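Local structure of lipolytic enzyme, g-d-s-l (Clostridium thermocellum, 2W47) at residues 57-62 with 122-127; 62-67 with 89-94. The protein is a family 6 carbohydrate-binding module, a calcium-containing beta-sandwich domain that holds a glycan in a pocket formed by strand ends and loops. All coordinates share one frame; numbering follows the deposited sequence.

Interaction 1: 57-62 with 122-127; sequences IFRYAN and NVDYLK. With AQA (4-deoxy-beta-L-threo-hex-4-enopyranuronic acid), chain B.
Strands 57-61 and 122-127 pair antiparallel, from I57 with K127 at one end to A61 with N122 at the other, the register being shifted by a beta bulge in 122-127, where D124 and Y125 together face R59. R59 N bonds to Y125 O, while D124 N gives its hydrogen to R59 O at 2.8 Å. The bulge sets two side chains around one arginine. With CG anti to its backbone N (chi1 -177°), R59 runs extended alongside D124, and its NH2 meets D124 OD2 at 2.8 Å in a salt bridge. The donor keeps OD2 near the guanidinium plane but meets the carboxylate from above, the two planes being 61° apart. R59 NH2 also bonds to G25 O, and D124 OD2 to T27 OG1. Y125 turns one ring face to the root of the arginine, with R59 CB 3.8 Å from the ring centroid. On the reverse of the sheet, L126 CD1 sits over the centre of the F58 ring, 4.0 Å from its centroid, and V123 CG1 meets the ring edge at F58 CD1 (4.2 Å). W44 of the facing sheet touches both F58 and L126. At the A61-N122 pair, the side chain of N122 reaches past the strand end, ND2 donating to AQA O3 at 2.9 Å. An apolar inner face, a bulge in one strand and a ligand-binding strand end mark a central strand pair of the family 6 beta-sandwich.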
loop_
_atom_site.group_PDB
_atom_site.type_symbol
_atom_site.label_atom_id
_atom_site.label_comp_id
_atom_site.label_asym_id
_atom_site.label_seq_id
_atom_site.Cartn_x
_atom_site.Cartn_y
_atom_site.Cartn_z
ATOM N N ILE A 57 -2.194 -5.492 3.431
ATOM C CA ILE A 57 -3.429 -5.020 2.822
ATOM C C ILE A 57 -3.413 -3.500 2.714
ATOM O O ILE A 57 -3.285 -2.796 3.716
ATOM C CB ILE A 57 -4.676 -5.482 3.612
ATOM C CG1 ILE A 57 -4.758 -7.017 3.644
ATOM C CG2 ILE A 57 -5.941 -4.880 3.013
ATOM C CD1 ILE A 57 -6.005 -7.569 4.356
ATOM N N PHE A 58 -3.541 -2.999 1.491
ATOM C CA PHE A 58 -3.656 -1.563 1.252
ATOM C C PHE A 58 -5.129 -1.207 1.178
ATOM O O PHE A 58 -5.880 -1.820 0.418
ATOM C CB PHE A 58 -2.998 -1.184 -0.078
ATOM C CG PHE A 58 -1.533 -1.501 -0.148
ATOM C CD1 PHE A 58 -0.581 -0.557 0.230
ATOM C CD2 PHE A 58 -1.098 -2.740 -0.614
ATOM C CE1 PHE A 58 0.782 -0.849 0.152
ATOM C CE2 PHE A 58 0.257 -3.039 -0.694
ATOM C CZ PHE A 58 1.205 -2.093 -0.315
ATOM N N ARG A 59 -5.556 -0.231 1.968
ATOM C CA ARG A 59 -6.878 0.343 1.781
ATOM C C ARG A 59 -6.707 1.512 0.824
ATOM O O ARG A 59 -5.910 2.403 1.076
ATOM C CB ARG A 59 -7.480 0.782 3.112
ATOM C CG ARG A 59 -8.903 1.319 2.993
ATOM C CD ARG A 59 -9.571 1.477 4.348
ATOM N NE ARG A 59 -11.001 1.777 4.232
ATOM C CZ ARG A 59 -11.530 2.998 4.270
ATOM N NH1 ARG A 59 -12.846 3.160 4.164
ATOM N NH2 ARG A 59 -10.754 4.067 4.408
ATOM N N TYR A 60 -7.454 1.504 -0.281
ATOM C CA TYR A 60 -7.175 2.402 -1.393
ATOM C C TYR A 60 -8.444 2.857 -2.103
ATOM O O TYR A 60 -9.494 2.221 -1.980
ATOM C CB TYR A 60 -6.227 1.714 -2.390
ATOM C CG TYR A 60 -6.946 0.798 -3.349
ATOM C CD1 TYR A 60 -7.318 1.251 -4.609
ATOM C CD2 TYR A 60 -7.269 -0.508 -2.994
ATOM C CE1 TYR A 60 -7.992 0.431 -5.497
ATOM C CE2 TYR A 60 -7.952 -1.343 -3.885
ATOM C CZ TYR A 60 -8.299 -0.855 -5.126
ATOM O OH TYR A 60 -8.982 -1.649 -6.024
ATOM N N ALA A 61 -8.334 3.953 -2.850
ATOM C CA ALA A 61 -9.403 4.392 -3.726
ATOM C C ALA A 61 -8.851 4.624 -5.111
ATOM O O ALA A 61 -7.715 5.053 -5.275
ATOM C CB ALA A 61 -10.074 5.658 -3.187
ATOM N N ASN A 62 -9.665 4.333 -6.120
ATOM C CA ASN A 62 -9.307 4.593 -7.508
ATOM C C ASN A 62 -10.574 5.006 -8.236
ATOM O O ASN A 62 -11.376 4.161 -8.654
ATOM C CB ASN A 62 -8.648 3.367 -8.150
ATOM C CG ASN A 62 -8.284 3.591 -9.605
ATOM O OD1 ASN A 62 -8.532 4.668 -10.150
ATOM N ND2 ASN A 62 -7.726 2.568 -10.249
ATOM N N ASN A 122 -5.068 6.332 -4.653
ATOM C CA ASN A 122 -5.001 6.986 -3.347
ATOM C C ASN A 122 -4.945 5.907 -2.281
ATOM O O ASN A 122 -5.684 4.920 -2.355
ATOM C CB ASN A 122 -6.198 7.894 -3.123
ATOM C CG ASN A 122 -6.143 9.151 -3.963
ATOM O OD1 ASN A 122 -5.110 9.496 -4.539
ATOM N ND2 ASN A 122 -7.273 9.862 -4.032
ATOM N N VAL A 123 -4.056 6.068 -1.303
ATOM C CA VAL A 123 -3.812 5.012 -0.307
ATOM C C VAL A 123 -4.013 5.543 1.111
ATOM O O VAL A 123 -3.345 6.503 1.547
ATOM C CB VAL A 123 -2.403 4.381 -0.447
ATOM C CG1 VAL A 123 -2.181 3.346 0.634
ATOM C CG2 VAL A 123 -2.236 3.734 -1.835
ATOM N N ASP A 124 -4.947 4.922 1.820
ATOM C CA ASP A 124 -5.326 5.333 3.162
ATOM C C ASP A 124 -4.333 4.834 4.212
ATOM O O ASP A 124 -3.915 5.589 5.106
ATOM C CB ASP A 124 -6.723 4.771 3.454
ATOM C CG ASP A 124 -7.307 5.274 4.748
ATOM O OD1 ASP A 124 -6.950 6.386 5.184
ATOM O OD2 ASP A 124 -8.162 4.558 5.314
ATOM N N TYR A 125 -3.978 3.558 4.108
ATOM C CA TYR A 125 -3.066 2.903 5.040
ATOM C C TYR A 125 -2.631 1.553 4.510
ATOM O O TYR A 125 -3.179 1.056 3.516
ATOM C CB TYR A 125 -3.703 2.736 6.431
ATOM C CG TYR A 125 -4.964 1.896 6.524
ATOM C CD1 TYR A 125 -4.942 0.520 6.276
ATOM C CD2 TYR A 125 -6.157 2.463 6.948
ATOM C CE1 TYR A 125 -6.095 -0.257 6.401
ATOM C CE2 TYR A 125 -7.308 1.699 7.084
ATOM C CZ TYR A 125 -7.267 0.340 6.806
ATOM O OH TYR A 125 -8.400 -0.436 6.932
ATOM N N LEU A 126 -1.642 0.977 5.186
ATOM C CA LEU A 126 -1.241 -0.401 4.997
ATOM C C LEU A 126 -1.536 -1.124 6.301
ATOM O O LEU A 126 -1.103 -0.690 7.363
ATOM C CB LEU A 126 0.252 -0.480 4.673
ATOM C CG LEU A 126 0.905 -1.866 4.694
ATOM C CD1 LEU A 126 0.383 -2.754 3.576
ATOM C CD2 LEU A 126 2.419 -1.741 4.622
ATOM N N LYS A 127 -2.278 -2.220 6.211
ATOM C CA LYS A 127 -2.624 -3.049 7.358
ATOM C C LYS A 127 -1.826 -4.338 7.260
ATOM O O LYS A 127 -1.806 -4.982 6.211
ATOM C CB LYS A 127 -4.118 -3.342 7.314
ATOM C CG LYS A 127 -4.638 -4.291 8.395
ATOM C CD LYS A 127 -6.128 -4.547 8.167
ATOM C CE LYS A 127 -6.742 -5.430 9.230
ATOM N NZ LYS A 127 -8.209 -5.558 9.006
HETATM O O6A AQA B . -6.196 11.135 -10.380
HETATM C C6 AQA B . -5.978 11.205 -9.138
HETATM O O6B AQA B . -5.001 10.631 -8.593
HETATM C C5 AQA B . -6.818 11.907 -8.376
HETATM O O5 AQA B . -7.951 12.526 -9.051
HETATM C C4 AQA B . -6.637 12.008 -7.038
HETATM C C3 AQA B . -7.463 12.989 -6.229
HETATM O O3 AQA B . -7.540 12.602 -4.849
HETATM C C2 AQA B . -8.859 13.033 -6.837
HETATM O O2 AQA B . -9.693 13.959 -6.139
HETATM C C1 AQA B . -8.768 13.437 -8.305
#

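Interaction 2: 62-67 with 89-94; sequences NGTTAN and GAWTTW. With AQA (4-deoxy-beta-L-threo-hex-4-enopyranuronic acid), chain B.
G63 and W91 meet flat on: the glycine backbone lies on one face of the indole, and the AQA sugar occupies the opposite face. Having no side chain, G63 can bring CA to 3.5 Å from the centroid of the five-membered ring, 14° off its normal, in a CH-pi contact, while G63 N lies 3.4 Å from W91 CE3 over the six-membered ring. The indole reaches this place with CG anti to its own carbonyl carbon (chi1 -74°). On the sugar side the two rings are nearly parallel, AQA C2 standing above the indole and AQA O5 approaching W91 CZ2 to 3.4 Å. T64 adds its methyl obliquely, CG2 to W91 CZ2 at 3.7 Å.

The loop beneath the tryptophan is stiffened by N62. Its OD1 accepts twice from T64: from N at 3.0 Å, closing an Asx turn with the donor above the amide plane, and from OG1 at 2.9 Å, in that plane and on a lone pair. N62 ND2 in turn donates to A66 O at 2.8 Å, and A66 N bonds to T64 OG1 in an ST turn. These bonds hold in shape the backbone on which the indole rests.

Toward G89 the contact is much looser. G89 N makes a weak bond to N62 O, and a water bridges the loops, donating firmly to G89 O at 2.8 Å but weakly to G63 O. One side is therefore close ring-to-backbone packing, the other a solvent-mediated join. R68 and N23 also touch W91. The near-parallel stack of sugar on indole is an aromatic platform, a familiar feature of sugar sites in carbohydrate-binding modules.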
loop_
_atom_site.group_PDB
_atom_site.type_symbol
_atom_site.label_atom_id
_atom_site.label_comp_id
_atom_site.label_asym_id
_atom_site.label_seq_id
_atom_site.Cartn_x
_atom_site.Cartn_y
_atom_site.Cartn_z
ATOM N N ASN A 62 -9.665 4.333 -6.120
ATOM C CA ASN A 62 -9.307 4.593 -7.508
ATOM C C ASN A 62 -10.574 5.006 -8.236
ATOM O O ASN A 62 -11.376 4.161 -8.654
ATOM C CB ASN A 62 -8.648 3.367 -8.150
ATOM C CG ASN A 62 -8.284 3.591 -9.605
ATOM O OD1 ASN A 62 -8.532 4.668 -10.150
ATOM N ND2 ASN A 62 -7.726 2.568 -10.249
ATOM N N GLY A 63 -10.743 6.317 -8.383
ATOM C CA GLY A 63 -11.952 6.871 -8.984
ATOM C C GLY A 63 -11.870 7.011 -10.488
ATOM O O GLY A 63 -12.696 7.690 -11.087
ATOM N N THR A 64 -10.872 6.373 -11.096
ATOM C CA THR A 64 -10.818 6.264 -12.550
ATOM C C THR A 64 -11.234 4.857 -12.949
ATOM O O THR A 64 -11.304 3.956 -12.117
ATOM C CB THR A 64 -9.412 6.554 -13.126
ATOM O OG1 THR A 64 -8.563 5.412 -12.946
ATOM C CG2 THR A 64 -8.776 7.798 -12.484
ATOM N N THR A 65 -11.480 4.656 -14.235
ATOM C CA THR A 65 -11.857 3.336 -14.712
ATOM C C THR A 65 -10.642 2.407 -14.858
ATOM O O THR A 65 -10.782 1.184 -14.858
ATOM C CB THR A 65 -12.669 3.432 -16.030
ATOM O OG1 THR A 65 -12.882 2.126 -16.581
ATOM C CG2 THR A 65 -11.973 4.335 -17.039
ATOM N N ALA A 66 -9.446 2.986 -14.931
ATOM C CA ALA A 66 -8.257 2.213 -15.267
ATOM C C ALA A 66 -7.498 1.729 -14.037
ATOM O O ALA A 66 -7.328 2.462 -13.055
ATOM C CB ALA A 66 -7.342 3.015 -16.160
ATOM N N ASN A 67 -7.035 0.491 -14.124
ATOM C CA ASN A 67 -6.168 -0.115 -13.123
ATOM C C ASN A 67 -4.930 0.755 -12.922
ATOM O O ASN A 67 -4.348 1.255 -13.890
ATOM C CB ASN A 67 -5.761 -1.507 -13.615
ATOM C CG ASN A 67 -4.950 -2.282 -12.598
ATOM O OD1 ASN A 67 -5.039 -2.041 -11.393
ATOM N ND2 ASN A 67 -4.147 -3.223 -13.078
ATOM N N GLY A 89 -14.587 2.818 -8.330
ATOM C CA GLY A 89 -15.790 3.506 -8.805
ATOM C C GLY A 89 -15.852 4.989 -8.516
ATOM O O GLY A 89 -16.139 5.789 -9.398
ATOM N N ALA A 90 -15.640 5.345 -7.261
ATOM C CA ALA A 90 -15.660 6.736 -6.828
ATOM C C ALA A 90 -14.430 6.986 -5.981
ATOM O O ALA A 90 -13.904 6.056 -5.362
ATOM C CB ALA A 90 -16.901 7.024 -6.028
ATOM N N TRP A 91 -13.991 8.242 -5.932
ATOM C CA TRP A 91 -12.828 8.615 -5.118
ATOM C C TRP A 91 -13.114 8.504 -3.626
ATOM O O TRP A 91 -12.195 8.505 -2.813
ATOM C CB TRP A 91 -12.333 10.020 -5.464
ATOM C CG TRP A 91 -11.610 10.051 -6.774
ATOM C CD1 TRP A 91 -12.018 10.665 -7.925
ATOM C CD2 TRP A 91 -10.358 9.420 -7.079
ATOM N NE1 TRP A 91 -11.096 10.466 -8.926
ATOM C CE2 TRP A 91 -10.065 9.708 -8.434
ATOM C CE3 TRP A 91 -9.449 8.649 -6.337
ATOM C CZ2 TRP A 91 -8.908 9.241 -9.066
ATOM C CZ3 TRP A 91 -8.292 8.190 -6.971
ATOM C CH2 TRP A 91 -8.040 8.483 -8.322
ATOM N N THR A 92 -14.392 8.393 -3.281
ATOM C CA THR A 92 -14.825 8.263 -1.891
ATOM C C THR A 92 -15.209 6.819 -1.533
ATOM O O THR A 92 -15.709 6.552 -0.436
ATOM C CB THR A 92 -16.013 9.200 -1.604
ATOM O OG1 THR A 92 -17.052 8.936 -2.557
ATOM C CG2 THR A 92 -15.587 10.659 -1.711
ATOM N N THR A 93 -14.969 5.894 -2.466
ATOM C CA THR A 93 -15.165 4.479 -2.210
ATOM C C THR A 93 -13.812 3.803 -2.049
ATOM O O THR A 93 -12.984 3.825 -2.959
ATOM C CB THR A 93 -15.978 3.803 -3.323
ATOM O OG1 THR A 93 -17.256 4.443 -3.395
ATOM C CG2 THR A 93 -16.183 2.330 -3.005
ATOM N N TRP A 94 -13.599 3.239 -0.867
ATOM C CA TRP A 94 -12.312 2.692 -0.482
ATOM C C TRP A 94 -12.419 1.184 -0.360
ATOM O O TRP A 94 -13.261 0.668 0.386
ATOM C CB TRP A 94 -11.850 3.293 0.844
ATOM C CG TRP A 94 -11.724 4.783 0.820
ATOM C CD1 TRP A 94 -12.741 5.699 0.967
ATOM C CD2 TRP A 94 -10.520 5.550 0.645
ATOM N NE1 TRP A 94 -12.239 6.980 0.896
ATOM C CE2 TRP A 94 -10.883 6.914 0.696
ATOM C CE3 TRP A 94 -9.171 5.218 0.445
ATOM C CZ2 TRP A 94 -9.945 7.944 0.562
ATOM C CZ3 TRP A 94 -8.238 6.252 0.301
ATOM C CH2 TRP A 94 -8.634 7.591 0.363
HETATM O O6A AQA B . -6.196 11.135 -10.380
HETATM C C6 AQA B . -5.978 11.205 -9.138
HETATM O O6B AQA B . -5.001 10.631 -8.593
HETATM C C5 AQA B . -6.818 11.907 -8.376
HETATM O O5 AQA B . -7.951 12.526 -9.051
HETATM C C4 AQA B . -6.637 12.008 -7.038
HETATM C C3 AQA B . -7.463 12.989 -6.229
HETATM O O3 AQA B . -7.540 12.602 -4.849
HETATM C C2 AQA B . -8.859 13.033 -6.837
HETATM O O2 AQA B . -9.693 13.959 -6.139
HETATM C C1 AQA B . -8.768 13.437 -8.305
HETATM O O HOH W 1 -14.660 5.216 -11.722
#

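In the fold
The two contacts show how a sandwich framework is continued into a binding site. Their centres lie 12 Å apart, interaction 1 about 5 Å from the centre of the chain and interaction 2 about 15 Å from it. Interaction 1 joins neighbouring strands of the four-stranded sheet; N62 then leads out of strand 52-61 into interaction 2, whose second loop, 89-94, returns to strand 95-103 on the far side of 52-61. Along the chain, interaction 2 is thus nested within the loop closed by interaction 1. They touch where N122 ND2 lies 3.4 Å from W91 CE3, and both reach AQA, so sheet and loops contribute to one glycan pocket.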